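Local coordinates for protein Myo-inositol phosphohydrolase (Mitsuokella multacida, PDB 4WU3) that probably removes phosphate groups from inositol polyphosphates such as phytate, using a fold related to protein tyrosine phosphatases, at residues 292-295 with 296-300; 284-287 with 288-291; 565-568 with 569-572. The protein carries 2 engineered substitutions. All blocks are in the same frame, centred on the assembly; numbering follows the deposited sequence.

Contact 1 (292-295 with 296-300); sequences YGRK and AYIER. With 4IP (inositol-(1,3,4,5)-tetrakisphosphate), chain E.
Ile298 folds back onto Arg294 along one turn of helix, and this is the tightly packed, apolar part of the contact. With CG1 of Ile298 anti to its own carbonyl carbon (chi1 -72°), CD1 comes to 3.4 Å from Arg294 O and 4.0 Å from Arg294 CG. The branched aliphatic chain thus lies against CG of the arginine, whose extended chain runs on to bond Lys289 O through NH1. Beneath them the backbone bonds are regular; the shortest joins Glu299 N to Lys295 O at 2.7 Å. Gly293 O accepts the Tyr297 N-H and also lies 3.4 Å from Tyr297 CD1. Towards the ligand the chemistry turns polar: the Tyr297 phenol reaches beyond the helix and its OH donates to OPH of the inositol tetrakisphosphate (2.9 Å), which sits at the ring edge, in plane. A tyrosine suits this place, since its rigid ring carries a hydroxyl from the helix backbone out to the phosphate. Lys295 and Glu299 point their charges at the second subunit, each making a salt bridge with the other's counterpart there. Within its own chain, helix 291-313 rests Ala296 on Phe215 and Glu299 on Arg216, in the loop between strand 205-211 and helix 219-230.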
# COMPACT_ATOMS: atom_id res chain seq x y z
N TYR A 292 -0.60 -2.84 -5.23
CA TYR A 292 -1.06 -2.66 -3.84
C TYR A 292 -0.65 -3.79 -2.88
O TYR A 292 -0.25 -3.55 -1.72
CB TYR A 292 -2.59 -2.56 -3.80
CG TYR A 292 -3.21 -1.29 -4.34
CD1 TYR A 292 -2.56 -0.06 -4.22
CD2 TYR A 292 -4.48 -1.31 -4.92
CE1 TYR A 292 -3.15 1.11 -4.68
CE2 TYR A 292 -5.07 -0.15 -5.39
CZ TYR A 292 -4.41 1.06 -5.27
OH TYR A 292 -5.00 2.21 -5.74
N GLY A 293 -0.82 -5.03 -3.34
CA GLY A 293 -0.50 -6.18 -2.51
C GLY A 293 0.99 -6.20 -2.21
O GLY A 293 1.42 -6.51 -1.09
N ARG A 294 1.77 -5.87 -3.21
CA ARG A 294 3.20 -5.82 -3.07
C ARG A 294 3.60 -4.78 -2.01
O ARG A 294 4.50 -5.03 -1.20
CB ARG A 294 3.84 -5.49 -4.41
CG ARG A 294 5.35 -5.54 -4.43
CD ARG A 294 5.79 -5.71 -5.88
NE ARG A 294 7.20 -6.04 -6.00
CZ ARG A 294 7.69 -7.26 -6.18
NH1 ARG A 294 6.90 -8.33 -6.26
NH2 ARG A 294 9.00 -7.42 -6.28
N LYS A 295 2.93 -3.63 -2.00
CA LYS A 295 3.21 -2.59 -1.01
C LYS A 295 2.95 -3.08 0.40
O LYS A 295 3.71 -2.80 1.32
CB LYS A 295 2.36 -1.34 -1.26
CG LYS A 295 2.74 -0.59 -2.53
CD LYS A 295 4.12 0.04 -2.41
CE LYS A 295 4.48 0.77 -3.69
NZ LYS A 295 5.70 1.60 -3.50
N ALA A 296 1.86 -3.83 0.57
CA ALA A 296 1.51 -4.34 1.88
C ALA A 296 2.51 -5.38 2.38
O ALA A 296 2.83 -5.40 3.57
CB ALA A 296 0.10 -4.90 1.85
N TYR A 297 3.04 -6.23 1.50
CA TYR A 297 4.05 -7.20 1.92
C TYR A 297 5.33 -6.47 2.34
O TYR A 297 6.00 -6.82 3.31
CB TYR A 297 4.39 -8.18 0.80
CG TYR A 297 3.55 -9.41 0.77
CD1 TYR A 297 2.16 -9.33 0.74
CD2 TYR A 297 4.13 -10.67 0.74
CE1 TYR A 297 1.38 -10.46 0.69
CE2 TYR A 297 3.35 -11.82 0.69
CZ TYR A 297 1.98 -11.70 0.67
OH TYR A 297 1.20 -12.82 0.62
N ILE A 298 5.66 -5.44 1.57
CA ILE A 298 6.80 -4.60 1.88
C ILE A 298 6.59 -3.89 3.21
O ILE A 298 7.44 -3.95 4.07
CB ILE A 298 7.03 -3.58 0.76
CG1 ILE A 298 7.59 -4.31 -0.47
CG2 ILE A 298 7.99 -2.50 1.24
CD1 ILE A 298 7.48 -3.54 -1.76
N GLU A 299 5.44 -3.24 3.37
CA GLU A 299 5.12 -2.51 4.59
C GLU A 299 5.26 -3.39 5.84
O GLU A 299 5.88 -2.99 6.83
CB GLU A 299 3.69 -1.93 4.51
CG GLU A 299 3.31 -1.01 5.67
CD GLU A 299 1.82 -0.69 5.75
OE1 GLU A 299 1.02 -1.43 5.13
OE2 GLU A 299 1.45 0.27 6.44
N ARG A 300 4.71 -4.59 5.81
CA ARG A 300 4.77 -5.41 7.01
C ARG A 300 6.17 -5.99 7.27
O ARG A 300 6.53 -6.26 8.42
CB ARG A 300 3.71 -6.51 6.99
CG ARG A 300 4.10 -7.69 6.17
CD ARG A 300 2.99 -8.71 6.07
NE ARG A 300 3.44 -9.79 5.21
CZ ARG A 300 2.67 -10.78 4.77
NH1 ARG A 300 1.39 -10.83 5.11
NH2 ARG A 300 3.20 -11.71 3.99
C1 4IP E . -2.41 -16.20 -4.11
O1 4IP E . -1.50 -17.23 -4.49
C2 4IP E . -2.85 -15.44 -5.35
O2 4IP E . -1.70 -14.94 -6.02
C3 4IP E . -3.76 -14.28 -5.00
O3 4IP E . -4.05 -13.55 -6.19
C4 4IP E . -3.12 -13.35 -3.98
O4 4IP E . -4.06 -12.34 -3.61
C5 4IP E . -2.67 -14.11 -2.73
O5 4IP E . -2.00 -13.22 -1.84
C6 4IP E . -1.73 -15.25 -3.12
O6 4IP E . -1.34 -15.97 -1.95
P1 4IP E . -2.06 -18.64 -5.04
O1P 4IP E . -3.44 -18.32 -5.56
O2P 4IP E . -1.08 -19.03 -6.12
O3P 4IP E . -2.04 -19.52 -3.81
P3 4IP E . -5.34 -13.91 -7.08
O4P 4IP E . -5.01 -13.33 -8.44
O5P 4IP E . -6.48 -13.21 -6.37
O6P 4IP E . -5.41 -15.41 -7.05
P4 4IP E . -4.05 -10.91 -4.35
O7P 4IP E . -2.59 -10.59 -4.54
O8P 4IP E . -4.77 -10.01 -3.38
O9P 4IP E . -4.77 -11.14 -5.66
P5 4IP E . -2.37 -13.20 -0.27
OPF 4IP E . -1.90 -14.54 0.24
OPG 4IP E . -3.87 -13.01 -0.25
OPH 4IP E . -1.58 -12.03 0.28

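Contact 2 (284-287 with 288-291). With 4IP (inositol-(1,3,4,5)-tetrakisphosphate), chain E.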
# COMPACT_ATOMS: atom_id res chain seq x y z
N GLU A 284 9.80 -12.46 2.28
CA GLU A 284 9.55 -12.86 0.91
C GLU A 284 8.53 -11.94 0.26
O GLU A 284 7.38 -11.84 0.68
CB GLU A 284 9.06 -14.31 0.86
CG GLU A 284 9.06 -14.91 -0.53
CD GLU A 284 8.75 -16.40 -0.53
OE1 GLU A 284 9.10 -17.09 0.45
OE2 GLU A 284 8.16 -16.88 -1.52
N ILE A 285 8.99 -11.25 -0.78
CA ILE A 285 8.11 -10.48 -1.65
C ILE A 285 8.02 -11.22 -2.99
O ILE A 285 8.85 -11.02 -3.88
CB ILE A 285 8.65 -9.06 -1.87
CG1 ILE A 285 9.21 -8.49 -0.56
CG2 ILE A 285 7.56 -8.16 -2.43
CD1 ILE A 285 8.17 -8.30 0.53
N PRO A 286 7.02 -12.10 -3.13
CA PRO A 286 6.93 -12.96 -4.31
C PRO A 286 6.51 -12.24 -5.59
O PRO A 286 5.88 -11.17 -5.55
CB PRO A 286 5.89 -14.01 -3.91
CG PRO A 286 5.12 -13.42 -2.79
CD PRO A 286 5.87 -12.25 -2.22
N ASP A 287 6.85 -12.85 -6.72
CA ASP A 287 6.58 -12.27 -8.03
C ASP A 287 5.09 -12.02 -8.26
O ASP A 287 4.73 -11.06 -8.93
CB ASP A 287 7.14 -13.16 -9.14
CG ASP A 287 8.66 -13.12 -9.21
OD1 ASP A 287 9.25 -12.04 -8.97
OD2 ASP A 287 9.27 -14.17 -9.50
N LYS A 288 4.24 -12.87 -7.71
CA LYS A 288 2.81 -12.78 -7.94
C LYS A 288 2.19 -11.58 -7.22
O LYS A 288 1.10 -11.15 -7.59
CB LYS A 288 2.10 -14.07 -7.53
CG LYS A 288 2.19 -14.36 -6.04
CD LYS A 288 1.67 -15.74 -5.68
CE LYS A 288 1.99 -16.08 -4.23
NZ LYS A 288 1.54 -17.45 -3.85
N LYS A 289 2.86 -11.04 -6.20
CA LYS A 289 2.36 -9.83 -5.55
C LYS A 289 2.78 -8.60 -6.34
O LYS A 289 3.97 -8.38 -6.59
CB LYS A 289 2.85 -9.72 -4.10
CG LYS A 289 2.43 -10.88 -3.22
CD LYS A 289 0.92 -11.05 -3.13
CE LYS A 289 0.27 -9.91 -2.37
NZ LYS A 289 -1.12 -10.23 -1.93
N LYS A 290 1.80 -7.79 -6.72
CA LYS A 290 2.03 -6.60 -7.54
C LYS A 290 1.27 -5.40 -7.01
O LYS A 290 0.29 -5.55 -6.29
CB LYS A 290 1.58 -6.85 -8.98
CG LYS A 290 2.30 -7.99 -9.68
CD LYS A 290 1.69 -8.24 -11.05
CE LYS A 290 2.37 -9.39 -11.78
NZ LYS A 290 3.79 -9.07 -12.08
N ASN A 291 1.69 -4.21 -7.44
CA ASN A 291 1.08 -2.96 -7.03
C ASN A 291 0.69 -2.94 -5.55
O ASN A 291 1.58 -3.02 -4.70
CB ASN A 291 -0.08 -2.61 -7.96
CG ASN A 291 -1.08 -3.72 -8.08
OD1 ASN A 291 -2.00 -3.83 -7.27
ND2 ASN A 291 -0.91 -4.57 -9.08
C1 4IP E . -2.41 -16.20 -4.11
O1 4IP E . -1.50 -17.23 -4.49
C2 4IP E . -2.85 -15.44 -5.35
O2 4IP E . -1.70 -14.94 -6.02
C3 4IP E . -3.76 -14.28 -5.00
O3 4IP E . -4.05 -13.55 -6.19
C4 4IP E . -3.12 -13.35 -3.98
O4 4IP E . -4.06 -12.34 -3.61
C5 4IP E . -2.67 -14.11 -2.73
O5 4IP E . -2.00 -13.22 -1.84
C6 4IP E . -1.73 -15.25 -3.12
O6 4IP E . -1.34 -15.97 -1.95
P1 4IP E . -2.06 -18.64 -5.04
O1P 4IP E . -3.44 -18.32 -5.56
O2P 4IP E . -1.08 -19.03 -6.12
O3P 4IP E . -2.04 -19.52 -3.81
P3 4IP E . -5.34 -13.91 -7.08
O4P 4IP E . -5.01 -13.33 -8.44
O5P 4IP E . -6.48 -13.21 -6.37
O6P 4IP E . -5.41 -15.41 -7.05
P4 4IP E . -4.05 -10.91 -4.35
O7P 4IP E . -2.59 -10.59 -4.54
O8P 4IP E . -4.77 -10.01 -3.38
O9P 4IP E . -4.77 -11.14 -5.66
P5 4IP E . -2.37 -13.20 -0.27
OPF 4IP E . -1.90 -14.54 0.24
OPG 4IP E . -3.87 -13.01 -0.25
OPH 4IP E . -1.58 -12.03 0.28
O HOH W 1 6.28 -8.83 -10.01
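Pro286 and Lys289 are the ends of a type I beta turn, and their side chains run alongside one another in the same direction, with Pro286 CG 3.7 Å from Lys289 CG. The turn is closed by Lys289 N, which donates to Pro286 O (3.1 Å) from well above the carbonyl plane, 55° out of it. Proline suits the first position of the turn, giving a rigid apolar surface for the lysine CG. Bent at chi2 and chi3, the lysine chain turns away from the proline towards the inositol phosphate, where NZ makes three bonds: to OPH at 2.9 Å, to O7P at 3.0 Å and to the ester oxygen O5 at 3.1 Å. One ammonium thereby ties together the phosphates on C4 and C5. Lys288 is built differently: its CG sits between the backbone N and the carbonyl carbon (chi1 64°), and the straight chain beyond runs past O2 of the ligand, so that NZ of Lys288 donates a hydrogen bond to O1 (3.1 Å). Two long cationic side chains in succession fit a site for a polyanion. Asp287 points elsewhere, into a salt bridge with Arg440 of the second subunit. At the Asp287 carbonyl, a water donates to Asp287 O at 2.9 Å and weakly accepts from Lys290 NZ.

Contact 3 (565-568 with 569-572)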
# COMPACT_ATOMS: atom_id res chain seq x y z
N GLY A 565 -40.48 6.57 19.64
CA GLY A 565 -40.75 7.32 18.43
C GLY A 565 -41.40 8.67 18.65
O GLY A 565 -41.14 9.62 17.90
N ASP A 566 -42.26 8.79 19.66
CA ASP A 566 -42.88 10.08 19.98
C ASP A 566 -41.87 11.07 20.58
O ASP A 566 -41.85 12.25 20.22
CB ASP A 566 -44.06 9.89 20.93
CG ASP A 566 -45.32 9.43 20.23
OD1 ASP A 566 -45.27 9.12 19.02
OD2 ASP A 566 -46.39 9.36 20.88
N ILE A 567 -41.02 10.57 21.47
CA ILE A 567 -39.94 11.38 22.04
C ILE A 567 -39.05 11.92 20.91
O ILE A 567 -38.85 13.13 20.78
CB ILE A 567 -39.07 10.55 23.00
CG1 ILE A 567 -39.88 10.09 24.21
CG2 ILE A 567 -37.85 11.35 23.43
CD1 ILE A 567 -40.18 11.18 25.22
N LEU A 568 -38.51 11.02 20.10
CA LEU A 568 -37.58 11.44 19.05
C LEU A 568 -38.27 12.37 18.06
O LEU A 568 -37.70 13.35 17.59
CB LEU A 568 -37.00 10.22 18.33
CG LEU A 568 -36.18 9.31 19.24
CD1 LEU A 568 -35.44 8.26 18.43
CD2 LEU A 568 -35.19 10.10 20.10
N SER A 569 -39.52 12.06 17.76
CA SER A 569 -40.29 12.87 16.83
C SER A 569 -40.54 14.29 17.36
O SER A 569 -40.31 15.27 16.66
CB SER A 569 -41.59 12.16 16.49
OG SER A 569 -41.33 10.91 15.86
N ARG A 570 -40.98 14.42 18.61
CA ARG A 570 -41.24 15.76 19.10
C ARG A 570 -39.95 16.55 19.32
O ARG A 570 -39.91 17.75 19.02
CB ARG A 570 -42.10 15.73 20.35
CG ARG A 570 -41.47 15.14 21.59
CD ARG A 570 -42.58 14.67 22.52
NE ARG A 570 -42.16 14.59 23.90
CZ ARG A 570 -42.98 14.31 24.90
NH1 ARG A 570 -42.55 14.25 26.13
NH2 ARG A 570 -44.26 14.09 24.67
N GLN A 571 -38.88 15.90 19.78
CA GLN A 571 -37.59 16.60 19.91
C GLN A 571 -37.09 17.08 18.53
O GLN A 571 -36.47 18.15 18.42
CB GLN A 571 -36.54 15.73 20.61
CG GLN A 571 -36.81 15.46 22.08
CD GLN A 571 -37.07 16.72 22.88
OE1 GLN A 571 -36.50 17.78 22.62
NE2 GLN A 571 -37.95 16.61 23.87
N TYR A 572 -37.37 16.31 17.49
CA TYR A 572 -37.07 16.73 16.13
C TYR A 572 -37.98 17.88 15.74
O TYR A 572 -37.51 18.93 15.27
CB TYR A 572 -37.24 15.57 15.12
CG TYR A 572 -37.18 16.03 13.67
CD1 TYR A 572 -35.98 16.31 13.07
CD2 TYR A 572 -38.34 16.19 12.93
CE1 TYR A 572 -35.92 16.74 11.76
CE2 TYR A 572 -38.29 16.60 11.61
CZ TYR A 572 -37.07 16.88 11.03
OH TYR A 572 -36.99 17.30 9.71
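Arg570 and Ile567 pack together on helix 564-573, beside the helix 545-558 that follows the phosphate-binding loop of this phosphatase-like domain. From its first carbon the arginine follows the preceding turn: CB is 3.5 Å from Asp566 O, and CG, set between its backbone N and carbonyl carbon (chi1 68°), approaches the same oxygen to 3.2 Å while lying 3.4 Å from Ile567 O. CD remains near Asp566 O. Beyond it, NE lies 4.2 Å from Ile567 CD1 and NH1 4.0 Å from that methyl, which lies over one face of the guanidinium. An isoleucine suits this place because its methyl can cover the flat group without competing for its N-H bonds. These bonds lead outside the helix turn: NH1 makes a salt bridge with Asp555 of helix 545-558, and NH2 donates to the carbonyls of Thr381 and Lys383, so that a long arginine joins the helix to a loop far away in sequence. Leu568 packs on Ala552 of the same neighbouring helix, where an apolar chain belongs. Gln571 NE2 shares Asp555 through its other oxygen. The backbone bond from Gln571 N to Ile567 O is nearly straight (170°) and 2.9 Å long, and Gln571 CG lies 3.4 Å from Ile567 O.

Overall arrangement
Contacts 1 and 2 are neighbours, their centres about 8 Å apart, and succeed each other along the chain: the loop of 284-291 runs into helix 291-313. They share one ligand and both touch the second subunit, and a hydrogen bond ties the turn to the helix. Contact 2 is a surface turn with long lysines facing a polyanion; contact 1 is a partly buried helix with one side at the ligand and another at the subunit interface. Contact 3 lies about 50 Å from contact 1, between centres, on the opposite side of the chain's centre. It is largely buried and touched by no other chain, and its arginine is paired within the chain, with an aspartate and backbone carbonyls.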